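Side-chain contacts in oxalate biosynthetic component 1 (Burkholderia thailandensis, PDB 5IKY), which produces oxalate in quorum-sensing-dependent oxalogenesis, as a bifunctional enzyme that combines a serine hydrolase of the alpha/beta-hydrolase class with an additional lyase activity: residues I27-A30 and L31-L35; L114-R117 and N118-E121; V611-L614 and D615-E618; E732-D735 and R736-A739. All coordinates share one frame; numbering follows the deposited sequence.

All four contacts are local and fall into two regions. In interactions 1 and 2 an edge strand passes into a short helix; partly buried interaction 1 combines leucine packing with one histidine-carboxylate bond, whereas interaction 2 is a surface contact of hydroxyls and opposite charges. Interactions 3 and 4 lie across the chain's centre from these and touch: D615 forms a salt bridge with R734, and the carbonyl of E618 probably accepts a hydrogen bond from N738. Interaction 3, a 3-10 turn near the surface, rests on three backbone bonds and a packed tyrosine; interaction 4, partly buried, is the turn at the C-terminal end of helix 715-734, where one serine grips a carbonyl twice.

Interaction 1: residues I27-A30 and L31-L35; sequences IPHA and LLELL
I27 lays its CG2 methyl against the branch of L32, at 3.8 Å from L32 CG, and the two side chains cross at about a right angle. CG2 reaches that place because it stands anti to the backbone N, while CG1 takes the position beside that N (chi1 -59°). One residue further along, the P28 ring is met by L31, whose CD1 touches P28 CD at 3.6 Å. Both leucines carry on into the surrounding protein: L32 packs on T43 and I44 of helix 37-49, and L31 on I70. A30, buried on its own account, rests on A87 and L88 of helix 82-90.

The polar link is made on the exposed side by H29 and E33. With H29 CG anti to the backbone N (chi1 -158°) the imidazole leans along the helix, and H29 ND1 donates to E33 OE1 at 2.9 Å. The oxygen lies at the ring edge, almost in the imidazole plane; the carboxylate is turned nearly perpendicular to the ring, and the donor meets OE1 from above the carboxylate plane. An N-H...O angle of 132° makes the bond noticeably bent. The same two residues are tied through the backbone, where E33 N reaches H29 O at 2.9 Å; the bond from L32 N to this oxygen is weak. A side-chain bridge between residues four apart, running alongside the backbone bond of the same spacing, is characteristic of an alpha-helical turn, here in the short helix that follows edge strand 26-28.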
ATOM      1  N   ILE A  27      38.069   6.424  18.184  1.00 67.09           N
ATOM      2  CA  ILE A  27      38.799   5.768  19.259  1.00 70.00           C
ATOM      3  C   ILE A  27      40.150   6.437  19.465  1.00 68.52           C
ATOM      4  O   ILE A  27      41.038   6.321  18.618  1.00 80.14           O
ATOM      5  CB  ILE A  27      39.013   4.278  18.977  1.00 63.67           C
ATOM      6  CG1 ILE A  27      37.668   3.580  18.794  1.00 62.17           C
ATOM      7  CG2 ILE A  27      39.793   3.634  20.113  1.00 61.11           C
ATOM      8  CD1 ILE A  27      37.793   2.123  18.427  1.00 68.61           C
ATOM      9  N   PRO A  28      40.304   7.147  20.593  1.00 72.28           N
ATOM     10  CA  PRO A  28      41.553   7.829  20.944  1.00 77.91           C
ATOM     11  C   PRO A  28      42.727   6.863  20.968  1.00 81.36           C
ATOM     12  O   PRO A  28      42.536   5.684  21.281  1.00 73.76           O
ATOM     13  CB  PRO A  28      41.275   8.373  22.343  1.00 62.56           C
ATOM     14  CG  PRO A  28      39.804   8.504  22.411  1.00 61.65           C
ATOM     15  CD  PRO A  28      39.261   7.357  21.611  1.00 68.31           C
ATOM     16  N   HIS A  29      43.916   7.355  20.643  1.00 85.12           N
ATOM     17  CA  HIS A  29      45.110   6.525  20.644  1.00 74.84           C
ATOM     18  C   HIS A  29      45.302   5.771  21.961  1.00 80.15           C
ATOM     19  O   HIS A  29      45.521   4.557  21.955  1.00 67.27           O
ATOM     20  CB  HIS A  29      46.335   7.383  20.359  1.00102.82           C
ATOM     21  CG  HIS A  29      47.508   6.610  19.838  1.00126.60           C
ATOM     22  ND1 HIS A  29      48.522   6.160  20.651  1.00138.91           N
ATOM     23  CD2 HIS A  29      47.866   6.289  18.573  1.00135.09           C
ATOM     24  CE1 HIS A  29      49.425   5.527  19.919  1.00141.98           C
ATOM     25  NE2 HIS A  29      49.054   5.599  18.655  1.00140.52           N
ATOM     26  N   ALA A  30      45.204   6.494  23.076  1.00 65.13           N
ATOM     27  CA  ALA A  30      45.407   5.932  24.416  1.00 75.19           C
ATOM     28  C   ALA A  30      44.615   4.654  24.699  1.00 77.35           C
ATOM     29  O   ALA A  30      45.139   3.727  25.317  1.00 88.84           O
ATOM     30  CB  ALA A  30      45.068   6.981  25.463  1.00 66.88           C
ATOM     31  N   LEU A  31      43.362   4.606  24.255  1.00 84.99           N
ATOM     32  CA  LEU A  31      42.505   3.458  24.541  1.00 79.61           C
ATOM     33  C   LEU A  31      43.048   2.180  23.906  1.00 77.69           C
ATOM     34  O   LEU A  31      42.966   1.100  24.494  1.00 84.05           O
ATOM     35  CB  LEU A  31      41.075   3.721  24.063  1.00 74.65           C
ATOM     36  CG  LEU A  31      40.368   4.903  24.732  1.00 80.54           C
ATOM     37  CD1 LEU A  31      38.904   4.970  24.311  1.00 60.68           C
ATOM     38  CD2 LEU A  31      40.502   4.849  26.255  1.00 63.14           C
ATOM     39  N   LEU A  32      43.613   2.312  22.709  1.00 75.70           N
ATOM     40  CA  LEU A  32      44.200   1.174  22.007  1.00 79.68           C
ATOM     41  C   LEU A  32      45.591   0.842  22.542  1.00 85.07           C
ATOM     42  O   LEU A  32      45.918  -0.325  22.755  1.00 81.25           O
ATOM     43  CB  LEU A  32      44.272   1.451  20.506  1.00 70.25           C
ATOM     44  CG  LEU A  32      42.933   1.538  19.772  1.00 70.07           C
ATOM     45  CD1 LEU A  32      43.150   1.829  18.295  1.00 71.95           C
ATOM     46  CD2 LEU A  32      42.142   0.257  19.961  1.00 67.77           C
ATOM     47  N   GLU A  33      46.397   1.878  22.763  1.00 80.39           N
ATOM     48  CA  GLU A  33      47.766   1.724  23.257  1.00 82.99           C
ATOM     49  C   GLU A  33      47.791   1.054  24.627  1.00 84.67           C
ATOM     50  O   GLU A  33      48.816   0.531  25.065  1.00 96.47           O
ATOM     51  CB  GLU A  33      48.455   3.089  23.325  1.00 82.39           C
ATOM     52  CG  GLU A  33      49.968   3.041  23.211  1.00103.71           C
ATOM     53  CD  GLU A  33      50.575   4.422  23.051  1.00140.67           C
ATOM     54  OE1 GLU A  33      49.827   5.416  23.162  1.00143.26           O
ATOM     55  OE2 GLU A  33      51.799   4.515  22.813  1.00157.88           O
ATOM     56  N   LEU A  34      46.642   1.079  25.292  1.00 88.92           N
ATOM     57  CA  LEU A  34      46.464   0.496  26.613  1.00 81.16           C
ATOM     58  C   LEU A  34      46.396  -1.034  26.558  1.00 83.28           C
ATOM     59  O   LEU A  34      46.606  -1.714  27.562  1.00 93.02           O
ATOM     60  CB  LEU A  34      45.196   1.079  27.243  1.00 87.68           C
ATOM     61  CG  LEU A  34      44.695   0.647  28.616  1.00 99.83           C
ATOM     62  CD1 LEU A  34      44.095   1.846  29.322  1.00 95.91           C
ATOM     63  CD2 LEU A  34      43.658  -0.454  28.465  1.00100.36           C
ATOM     64  N   LEU A  35      46.103  -1.568  25.376  1.00 94.34           N
ATOM     65  CA  LEU A  35      46.032  -3.014  25.173  1.00 91.21           C
ATOM     66  C   LEU A  35      47.419  -3.650  25.121  1.00 92.29           C
ATOM     67  O   LEU A  35      48.410  -2.962  24.879  1.00104.77           O
ATOM     68  CB  LEU A  35      45.270  -3.331  23.883  1.00 80.09           C
ATOM     69  CG  LEU A  35      43.747  -3.224  23.922  1.00 78.72           C
ATOM     70  CD1 LEU A  35      43.160  -3.420  22.528  1.00 59.99           C
ATOM     71  CD2 LEU A  35      43.183  -4.245  24.892  1.00 66.05           C
TER

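Interaction 2: residues L114-R117 and N118-E121; sequences LITR and NTLE
T116 and T119 make the tight part of this contact, their hydroxyls meeting with T116 OG1 2.6 Å from T119 OG1. T116 holds the N-cap position of helix 117-121, and its OG1, set between the backbone N and the carbonyl carbon (chi1 55°), also receives a weak bond from T119 N at 3.3 Å. The carbonyl of T116 adds a firmer bond, accepting from L120 N at 3.2 Å. On the inner side I115 CG2 sits 3.9 Å from L120 CG, the two side chains crossing at about a right angle, and L120 continues onto L149 and P488.

The R117-E121 pair is close but undirected, and nearer solvent. The carboxylate lies over one guanidinium face, its CD above the centre. R117 NH1 comes within 2.8 Å of E121 OE2, yet the oxygen is well out of the guanidinium plane and no N-H points at it. The bend of the arginine chain at chi2 (147°) brings its head over the glutamate. Directional bonds, including E121 N to R117 O at 3.0 Å, therefore fix the helix start, while the R117-E121 side chains rest on charge alone and probably tolerate shifts.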
ATOM      1  N   LEU A 114      21.698  20.695  18.091  1.00 70.22           N
ATOM      2  CA  LEU A 114      21.143  21.330  16.905  1.00 66.66           C
ATOM      3  C   LEU A 114      22.145  22.265  16.250  1.00 60.82           C
ATOM      4  O   LEU A 114      22.607  23.227  16.863  1.00 73.67           O
ATOM      5  CB  LEU A 114      19.871  22.104  17.256  1.00 68.45           C
ATOM      6  CG  LEU A 114      19.226  22.897  16.119  1.00 66.53           C
ATOM      7  CD1 LEU A 114      18.541  21.963  15.138  1.00 59.41           C
ATOM      8  CD2 LEU A 114      18.246  23.922  16.665  1.00 74.49           C
ATOM      9  N   ILE A 115      22.486  21.963  15.003  1.00 59.94           N
ATOM     10  CA  ILE A 115      23.283  22.861  14.184  1.00 65.44           C
ATOM     11  C   ILE A 115      22.350  23.561  13.203  1.00 70.82           C
ATOM     12  O   ILE A 115      21.899  22.964  12.222  1.00 65.78           O
ATOM     13  CB  ILE A 115      24.397  22.113  13.432  1.00 74.68           C
ATOM     14  CG1 ILE A 115      25.314  21.403  14.429  1.00 59.82           C
ATOM     15  CG2 ILE A 115      25.188  23.070  12.552  1.00 67.04           C
ATOM     16  CD1 ILE A 115      26.444  20.644  13.785  1.00 68.31           C
ATOM     17  N   THR A 116      22.051  24.824  13.487  1.00 70.79           N
ATOM     18  CA  THR A 116      21.048  25.567  12.733  1.00 77.91           C
ATOM     19  C   THR A 116      21.454  25.802  11.284  1.00 79.87           C
ATOM     20  O   THR A 116      22.639  25.827  10.951  1.00 82.22           O
ATOM     21  CB  THR A 116      20.755  26.930  13.383  1.00 72.69           C
ATOM     22  OG1 THR A 116      21.977  27.663  13.528  1.00 86.05           O
ATOM     23  CG2 THR A 116      20.117  26.739  14.750  1.00 69.10           C
ATOM     24  N   ARG A 117      20.449  25.976  10.432  1.00 77.25           N
ATOM     25  CA  ARG A 117      20.660  26.267   9.020  1.00 78.39           C
ATOM     26  C   ARG A 117      21.455  27.557   8.841  1.00 77.96           C
ATOM     27  O   ARG A 117      22.313  27.652   7.963  1.00 78.14           O
ATOM     28  CB  ARG A 117      19.312  26.357   8.299  1.00 77.95           C
ATOM     29  CG  ARG A 117      19.371  26.939   6.900  1.00 80.75           C
ATOM     30  CD  ARG A 117      18.314  26.309   6.008  1.00 99.23           C
ATOM     31  NE  ARG A 117      18.234  26.958   4.703  1.00122.26           N
ATOM     32  CZ  ARG A 117      19.111  26.775   3.721  1.00131.83           C
ATOM     33  NH1 ARG A 117      18.958  27.404   2.564  1.00131.71           N
ATOM     34  NH2 ARG A 117      20.149  25.972   3.899  1.00134.58           N
ATOM     35  N   ASN A 118      21.173  28.544   9.686  1.00 78.40           N
ATOM     36  CA  ASN A 118      21.892  29.811   9.649  1.00 85.04           C
ATOM     37  C   ASN A 118      23.379  29.640   9.954  1.00 88.17           C
ATOM     38  O   ASN A 118      24.222  30.313   9.360  1.00100.90           O
ATOM     39  CB  ASN A 118      21.270  30.805  10.630  1.00103.49           C
ATOM     40  CG  ASN A 118      19.987  31.416  10.103  1.00118.98           C
ATOM     41  OD1 ASN A 118      19.876  31.726   8.917  1.00132.22           O
ATOM     42  ND2 ASN A 118      19.009  31.594  10.984  1.00120.09           N
ATOM     43  N   THR A 119      23.695  28.738  10.877  1.00 77.72           N
ATOM     44  CA  THR A 119      25.084  28.462  11.233  1.00 78.33           C
ATOM     45  C   THR A 119      25.851  27.873  10.053  1.00 86.29           C
ATOM     46  O   THR A 119      26.976  28.282   9.764  1.00 92.41           O
ATOM     47  CB  THR A 119      25.179  27.498  12.432  1.00 73.02           C
ATOM     48  OG1 THR A 119      24.559  28.091  13.579  1.00 68.84           O
ATOM     49  CG2 THR A 119      26.634  27.183  12.752  1.00 65.61           C
ATOM     50  N   LEU A 120      25.231  26.917   9.371  1.00 80.86           N
ATOM     51  CA  LEU A 120      25.854  26.269   8.223  1.00 93.60           C
ATOM     52  C   LEU A 120      26.019  27.231   7.049  1.00 91.43           C
ATOM     53  O   LEU A 120      27.045  27.220   6.368  1.00 86.60           O
ATOM     54  CB  LEU A 120      25.034  25.052   7.787  1.00 83.43           C
ATOM     55  CG  LEU A 120      25.039  23.861   8.745  1.00 82.28           C
ATOM     56  CD1 LEU A 120      24.013  22.821   8.315  1.00 86.04           C
ATOM     57  CD2 LEU A 120      26.433  23.253   8.820  1.00 69.62           C
ATOM     58  N   GLU A 121      25.007  28.062   6.821  1.00 84.52           N
ATOM     59  CA  GLU A 121      25.021  28.994   5.696  1.00 89.90           C
ATOM     60  C   GLU A 121      26.075  30.084   5.868  1.00 92.94           C
ATOM     61  O   GLU A 121      26.417  30.782   4.912  1.00 99.42           O
ATOM     62  CB  GLU A 121      23.639  29.621   5.505  1.00 86.42           C
ATOM     63  CG  GLU A 121      22.729  28.828   4.573  1.00101.65           C
ATOM     64  CD  GLU A 121      21.353  29.448   4.429  1.00122.13           C
ATOM     65  OE1 GLU A 121      20.865  30.053   5.407  1.00134.45           O
ATOM     66  OE2 GLU A 121      20.761  29.337   3.334  1.00122.00           O
TER

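Interaction 3: residues V611-L614 and D615-E618; sequences VEEL and DRYE
E612, E613 and L614 give their carbonyls to the amides three residues on, forming the ladder of a 3-10 turn within the cap-domain family region. D615 N bonds to E612 O at 3.2 Å, R616 N to E613 O at the same separation, and Y617 N to L614 O at 3.0 Å; the first two are fairly straight.

Among the side chains, R616 is held by a salt bridge to E639 of helix 629-641 and by a bond from NE to the carbonyl of Q678. E613 and R616 also form an ion pair, but the two charged atoms are modelled too close together and the detail of their meeting is doubtful. The carboxylates of D615 and E612 have partners outside the turn as well: D615 OD2 forms a salt bridge with R734 NE, at the C-terminal end of helix 715-734, and E612 OE2 takes the amide of E849. These links probably offset the like charges of E612 and D615, whose nearest carboxylate oxygens, E612 OE2 and D615 OD2, lie 4.8 Å apart.

Packing completes the turn through Y617, a buried ring that also meets P631 and N635 of helix 629-641. L614 CD2 approaches Y617 CD1 at 4.2 Å, and E613 CG lies 3.9 Å from Y617 CE1. The tyrosine's CG stands beside its own backbone N (chi1 -70°), which carries the ring back along the turn until Y617 CD1 lies 3.1 Å from E613 O, the oxygen in the ring plane.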
ATOM      1  N   VAL A 611     -23.984 -10.542   7.798  1.00 89.93           N
ATOM      2  CA  VAL A 611     -24.973 -10.207   8.815  1.00 90.88           C
ATOM      3  C   VAL A 611     -26.022 -11.309   8.893  1.00 88.59           C
ATOM      4  O   VAL A 611     -26.490 -11.667   9.975  1.00 90.37           O
ATOM      5  CB  VAL A 611     -25.666  -8.860   8.525  1.00 73.16           C
ATOM      6  N   GLU A 612     -26.373 -11.850   7.730  1.00 85.75           N
ATOM      7  CA  GLU A 612     -27.404 -12.876   7.627  1.00 82.49           C
ATOM      8  C   GLU A 612     -26.829 -14.284   7.740  1.00 84.58           C
ATOM      9  O   GLU A 612     -27.465 -15.254   7.331  1.00 91.29           O
ATOM     10  CB  GLU A 612     -28.161 -12.732   6.304  1.00 72.13           C
ATOM     11  CG  GLU A 612     -28.795 -11.366   6.090  1.00 88.81           C
ATOM     12  CD  GLU A 612     -29.396 -11.215   4.705  1.00116.61           C
ATOM     13  OE1 GLU A 612     -30.164 -10.253   4.490  1.00125.07           O
ATOM     14  OE2 GLU A 612     -29.099 -12.056   3.829  1.00116.37           O
ATOM     15  N   GLU A 613     -25.626 -14.392   8.297  1.00 84.29           N
ATOM     16  CA  GLU A 613     -24.971 -15.686   8.468  1.00 89.60           C
ATOM     17  C   GLU A 613     -25.728 -16.555   9.473  1.00 94.85           C
ATOM     18  O   GLU A 613     -25.635 -17.784   9.442  1.00 83.65           O
ATOM     19  CB  GLU A 613     -23.517 -15.494   8.913  1.00 98.89           C
ATOM     20  CG  GLU A 613     -22.700 -16.777   9.055  1.00117.09           C
ATOM     21  CD  GLU A 613     -22.463 -17.498   7.735  1.00129.20           C
ATOM     22  OE1 GLU A 613     -22.698 -16.900   6.662  1.00125.85           O
ATOM     23  OE2 GLU A 613     -22.038 -18.672   7.774  1.00130.41           O
ATOM     24  N   LEU A 614     -26.492 -15.910  10.353  1.00 89.70           N
ATOM     25  CA  LEU A 614     -27.267 -16.618  11.369  1.00 93.11           C
ATOM     26  C   LEU A 614     -28.405 -17.441  10.769  1.00 88.50           C
ATOM     27  O   LEU A 614     -28.984 -18.290  11.446  1.00 91.47           O
ATOM     28  CB  LEU A 614     -27.830 -15.627  12.391  1.00 99.81           C
ATOM     29  CG  LEU A 614     -26.836 -15.058  13.403  1.00 97.21           C
ATOM     30  CD1 LEU A 614     -27.485 -13.968  14.238  1.00 92.90           C
ATOM     31  CD2 LEU A 614     -26.291 -16.163  14.294  1.00 86.70           C
ATOM     32  N   ASP A 615     -28.721 -17.190   9.502  1.00 84.45           N
ATOM     33  CA  ASP A 615     -29.768 -17.935   8.808  1.00 81.97           C
ATOM     34  C   ASP A 615     -29.412 -19.415   8.680  1.00 79.75           C
ATOM     35  O   ASP A 615     -30.291 -20.263   8.533  1.00 90.99           O
ATOM     36  CB  ASP A 615     -30.025 -17.337   7.422  1.00 83.22           C
ATOM     37  CG  ASP A 615     -30.637 -15.949   7.487  1.00105.64           C
ATOM     38  OD1 ASP A 615     -30.613 -15.335   8.575  1.00122.23           O
ATOM     39  OD2 ASP A 615     -31.138 -15.469   6.446  1.00 95.57           O
ATOM     40  N   ARG A 616     -28.117 -19.716   8.738  1.00 91.33           N
ATOM     41  CA  ARG A 616     -27.637 -21.089   8.635  1.00101.21           C
ATOM     42  C   ARG A 616     -27.576 -21.770  10.000  1.00 95.27           C
ATOM     43  O   ARG A 616     -27.400 -22.985  10.087  1.00106.51           O
ATOM     44  CB  ARG A 616     -26.257 -21.123   7.973  1.00 88.94           C
ATOM     45  CG  ARG A 616     -26.255 -20.708   6.509  1.00 98.42           C
ATOM     46  CD  ARG A 616     -24.838 -20.564   5.974  1.00 93.87           C
ATOM     47  NE  ARG A 616     -24.071 -21.799   6.101  1.00 85.25           N
ATOM     48  CZ  ARG A 616     -22.807 -21.852   6.508  1.00 79.82           C
ATOM     49  NH1 ARG A 616     -22.168 -20.738   6.834  1.00 75.12           N
ATOM     50  NH2 ARG A 616     -22.183 -23.020   6.594  1.00 96.79           N
ATOM     51  N   TYR A 617     -27.721 -20.982  11.061  1.00 79.97           N
ATOM     52  CA  TYR A 617     -27.643 -21.507  12.422  1.00 88.14           C
ATOM     53  C   TYR A 617     -29.013 -21.938  12.939  1.00 89.54           C
ATOM     54  O   TYR A 617     -29.995 -21.207  12.814  1.00 99.77           O
ATOM     55  CB  TYR A 617     -27.023 -20.469  13.361  1.00 72.39           C
ATOM     56  CG  TYR A 617     -25.545 -20.240  13.118  1.00 82.88           C
ATOM     57  CD1 TYR A 617     -25.106 -19.486  12.036  1.00 89.02           C
ATOM     58  CD2 TYR A 617     -24.589 -20.778  13.970  1.00 77.96           C
ATOM     59  CE1 TYR A 617     -23.757 -19.277  11.808  1.00 74.91           C
ATOM     60  CE2 TYR A 617     -23.238 -20.571  13.750  1.00 83.05           C
ATOM     61  CZ  TYR A 617     -22.827 -19.821  12.667  1.00 85.84           C
ATOM     62  OH  TYR A 617     -21.483 -19.614  12.445  1.00 92.49           O
ATOM     63  N   GLU A 618     -29.065 -23.133  13.519  1.00 84.85           N
ATOM     64  CA  GLU A 618     -30.314 -23.705  14.012  1.00 90.67           C
ATOM     65  C   GLU A 618     -30.864 -22.922  15.202  1.00101.04           C
ATOM     66  O   GLU A 618     -32.033 -22.537  15.221  1.00100.37           O
ATOM     67  CB  GLU A 618     -30.104 -25.169  14.403  1.00 91.34           C
ATOM     68  CG  GLU A 618     -31.371 -25.897  14.818  1.00108.73           C
ATOM     69  CD  GLU A 618     -32.021 -26.640  13.666  1.00129.08           C
ATOM     70  OE1 GLU A 618     -31.929 -27.885  13.635  1.00138.01           O
ATOM     71  OE2 GLU A 618     -32.623 -25.980  12.793  1.00133.75           O
TER

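Interaction 4: residues E732-D735 and R736-A739; sequences ELRD and RSNA
S737 turns its hydroxyl in between its backbone N and its carbonyl carbon (chi1 68°), and this carries OG back to the carbonyl of R734. R734 itself places CG anti to the backbone N (chi1 -165°) and stays extended out to NE, which lays its guanidinium flat under the A739 methyl. R736 instead bends at chi3 (-38°), which brings its guanidinium back to L733.

Two donors grip one oxygen: S737 OG stands 2.8 Å from R734 O, and S737 N 3.2 Å from R734 O. Both approach from the same face of the carbonyl plane, the hydroxyl tilted moderately from that plane and the amide well above it. OG also receives a weak bond of the ST-turn kind, from A739 N at 3.4 Å. The methyl of A739 lies over the centre of one guanidinium face of R734, with A739 CB 3.7 Å from R734 CZ. The rim of that group is held by its main polar partner, D615, through NE and by the carbonyl of S740 through NH2, so its rotation is probably well fixed.

On the other flank L733 CD1 touches R736 NH2 at 3.3 Å, an apolar methyl against a charged group. E732 runs alongside R736 and points the same way, but E732 OE2 stays 4.3 Å from R736 NH1, beyond salt-bridge range. At the centre is a type I beta turn from R734 to S737, its first carbonyl gripped by both the amide and the hydroxyl of S737, through which the chain leaves helix 715-734 on its way to strand 747-752.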
ATOM      1  N   GLU A 732     -31.955 -21.456  -1.636  1.00 77.59           N
ATOM      2  CA  GLU A 732     -32.298 -22.867  -1.524  1.00 83.53           C
ATOM      3  C   GLU A 732     -31.832 -23.420  -0.178  1.00100.50           C
ATOM      4  O   GLU A 732     -32.510 -24.244   0.440  1.00 96.27           O
ATOM      5  CB  GLU A 732     -31.686 -23.662  -2.679  1.00 67.16           C
ATOM      6  CG  GLU A 732     -31.221 -25.063  -2.317  1.00 97.30           C
ATOM      7  CD  GLU A 732     -30.652 -25.810  -3.510  1.00121.81           C
ATOM      8  OE1 GLU A 732     -30.009 -25.161  -4.364  1.00119.14           O
ATOM      9  OE2 GLU A 732     -30.855 -27.041  -3.596  1.00133.05           O
ATOM     10  N   LEU A 733     -30.688 -22.930   0.286  1.00 77.60           N
ATOM     11  CA  LEU A 733     -30.141 -23.344   1.573  1.00 79.91           C
ATOM     12  C   LEU A 733     -30.925 -22.727   2.730  1.00 93.82           C
ATOM     13  O   LEU A 733     -30.928 -23.257   3.843  1.00105.48           O
ATOM     14  CB  LEU A 733     -28.663 -22.957   1.670  1.00 86.16           C
ATOM     15  CG  LEU A 733     -27.739 -23.918   2.417  1.00 91.50           C
ATOM     16  CD1 LEU A 733     -27.780 -25.299   1.780  1.00 95.02           C
ATOM     17  CD2 LEU A 733     -26.319 -23.379   2.436  1.00 90.65           C
ATOM     18  N   ARG A 734     -31.588 -21.606   2.462  1.00 78.06           N
ATOM     19  CA  ARG A 734     -32.351 -20.899   3.486  1.00 79.40           C
ATOM     20  C   ARG A 734     -33.747 -21.497   3.649  1.00 92.35           C
ATOM     21  O   ARG A 734     -34.340 -21.439   4.727  1.00 83.90           O
ATOM     22  CB  ARG A 734     -32.455 -19.410   3.144  1.00 65.04           C
ATOM     23  CG  ARG A 734     -32.900 -18.538   4.309  1.00 76.86           C
ATOM     24  CD  ARG A 734     -33.134 -17.097   3.876  1.00 75.64           C
ATOM     25  NE  ARG A 734     -33.264 -16.203   5.025  1.00 84.41           N
ATOM     26  CZ  ARG A 734     -34.380 -16.046   5.729  1.00 83.92           C
ATOM     27  NH1 ARG A 734     -35.473 -16.723   5.405  1.00 76.74           N
ATOM     28  NH2 ARG A 734     -34.401 -15.211   6.759  1.00 89.41           N
ATOM     29  N   ASP A 735     -34.261 -22.075   2.569  1.00 92.06           N
ATOM     30  CA  ASP A 735     -35.597 -22.661   2.566  1.00 95.55           C
ATOM     31  C   ASP A 735     -35.643 -23.986   3.325  1.00 87.11           C
ATOM     32  O   ASP A 735     -36.720 -24.496   3.630  1.00105.77           O
ATOM     33  CB  ASP A 735     -36.080 -22.859   1.129  1.00103.96           C
ATOM     34  CG  ASP A 735     -36.271 -21.548   0.393  1.00114.04           C
ATOM     35  OD1 ASP A 735     -35.878 -20.495   0.939  1.00101.18           O
ATOM     36  OD2 ASP A 735     -36.810 -21.568  -0.733  1.00132.37           O
ATOM     37  N   ARG A 736     -34.472 -24.541   3.625  1.00 95.55           N
ATOM     38  CA  ARG A 736     -34.388 -25.790   4.372  1.00 86.94           C
ATOM     39  C   ARG A 736     -33.962 -25.546   5.816  1.00 94.98           C
ATOM     40  O   ARG A 736     -33.617 -26.483   6.535  1.00109.80           O
ATOM     41  CB  ARG A 736     -33.402 -26.756   3.711  1.00102.41           C
ATOM     42  CG  ARG A 736     -33.646 -27.016   2.237  1.00101.68           C
ATOM     43  CD  ARG A 736     -32.896 -28.260   1.792  1.00 96.52           C
ATOM     44  NE  ARG A 736     -31.590 -28.367   2.440  1.00 98.67           N
ATOM     45  CZ  ARG A 736     -30.441 -28.010   1.877  1.00101.86           C
ATOM     46  NH1 ARG A 736     -30.424 -27.524   0.642  1.00 90.27           N
ATOM     47  NH2 ARG A 736     -29.304 -28.145   2.545  1.00100.80           N
ATOM     48  N   SER A 737     -33.978 -24.285   6.235  1.00 91.15           N
ATOM     49  CA  SER A 737     -33.554 -23.937   7.585  1.00 94.12           C
ATOM     50  C   SER A 737     -34.702 -23.356   8.400  1.00 84.68           C
ATOM     51  O   SER A 737     -35.771 -23.060   7.864  1.00 87.14           O
ATOM     52  CB  SER A 737     -32.395 -22.937   7.541  1.00 84.72           C
ATOM     53  OG  SER A 737     -32.824 -21.678   7.051  1.00 78.30           O
ATOM     54  N   ASN A 738     -34.474 -23.199   9.699  1.00 91.49           N
ATOM     55  CA  ASN A 738     -35.433 -22.522  10.561  1.00121.87           C
ATOM     56  C   ASN A 738     -35.081 -21.045  10.682  1.00120.01           C
ATOM     57  O   ASN A 738     -35.092 -20.474  11.772  1.00138.28           O
ATOM     58  CB  ASN A 738     -35.488 -23.181  11.942  1.00133.33           C
ATOM     59  CG  ASN A 738     -34.130 -23.253  12.610  1.00133.52           C
ATOM     60  OD1 ASN A 738     -33.095 -23.228  11.945  1.00129.61           O
ATOM     61  ND2 ASN A 738     -34.128 -23.346  13.936  1.00125.14           N
ATOM     62  N   ALA A 739     -34.756 -20.436   9.546  1.00101.83           N
ATOM     63  CA  ALA A 739     -34.467 -19.012   9.493  1.00 91.04           C
ATOM     64  C   ALA A 739     -35.762 -18.217   9.577  1.00100.77           C
ATOM     65  O   ALA A 739     -36.813 -18.683   9.134  1.00 98.10           O
ATOM     66  CB  ALA A 739     -33.710 -18.668   8.223  1.00 75.24           C
TER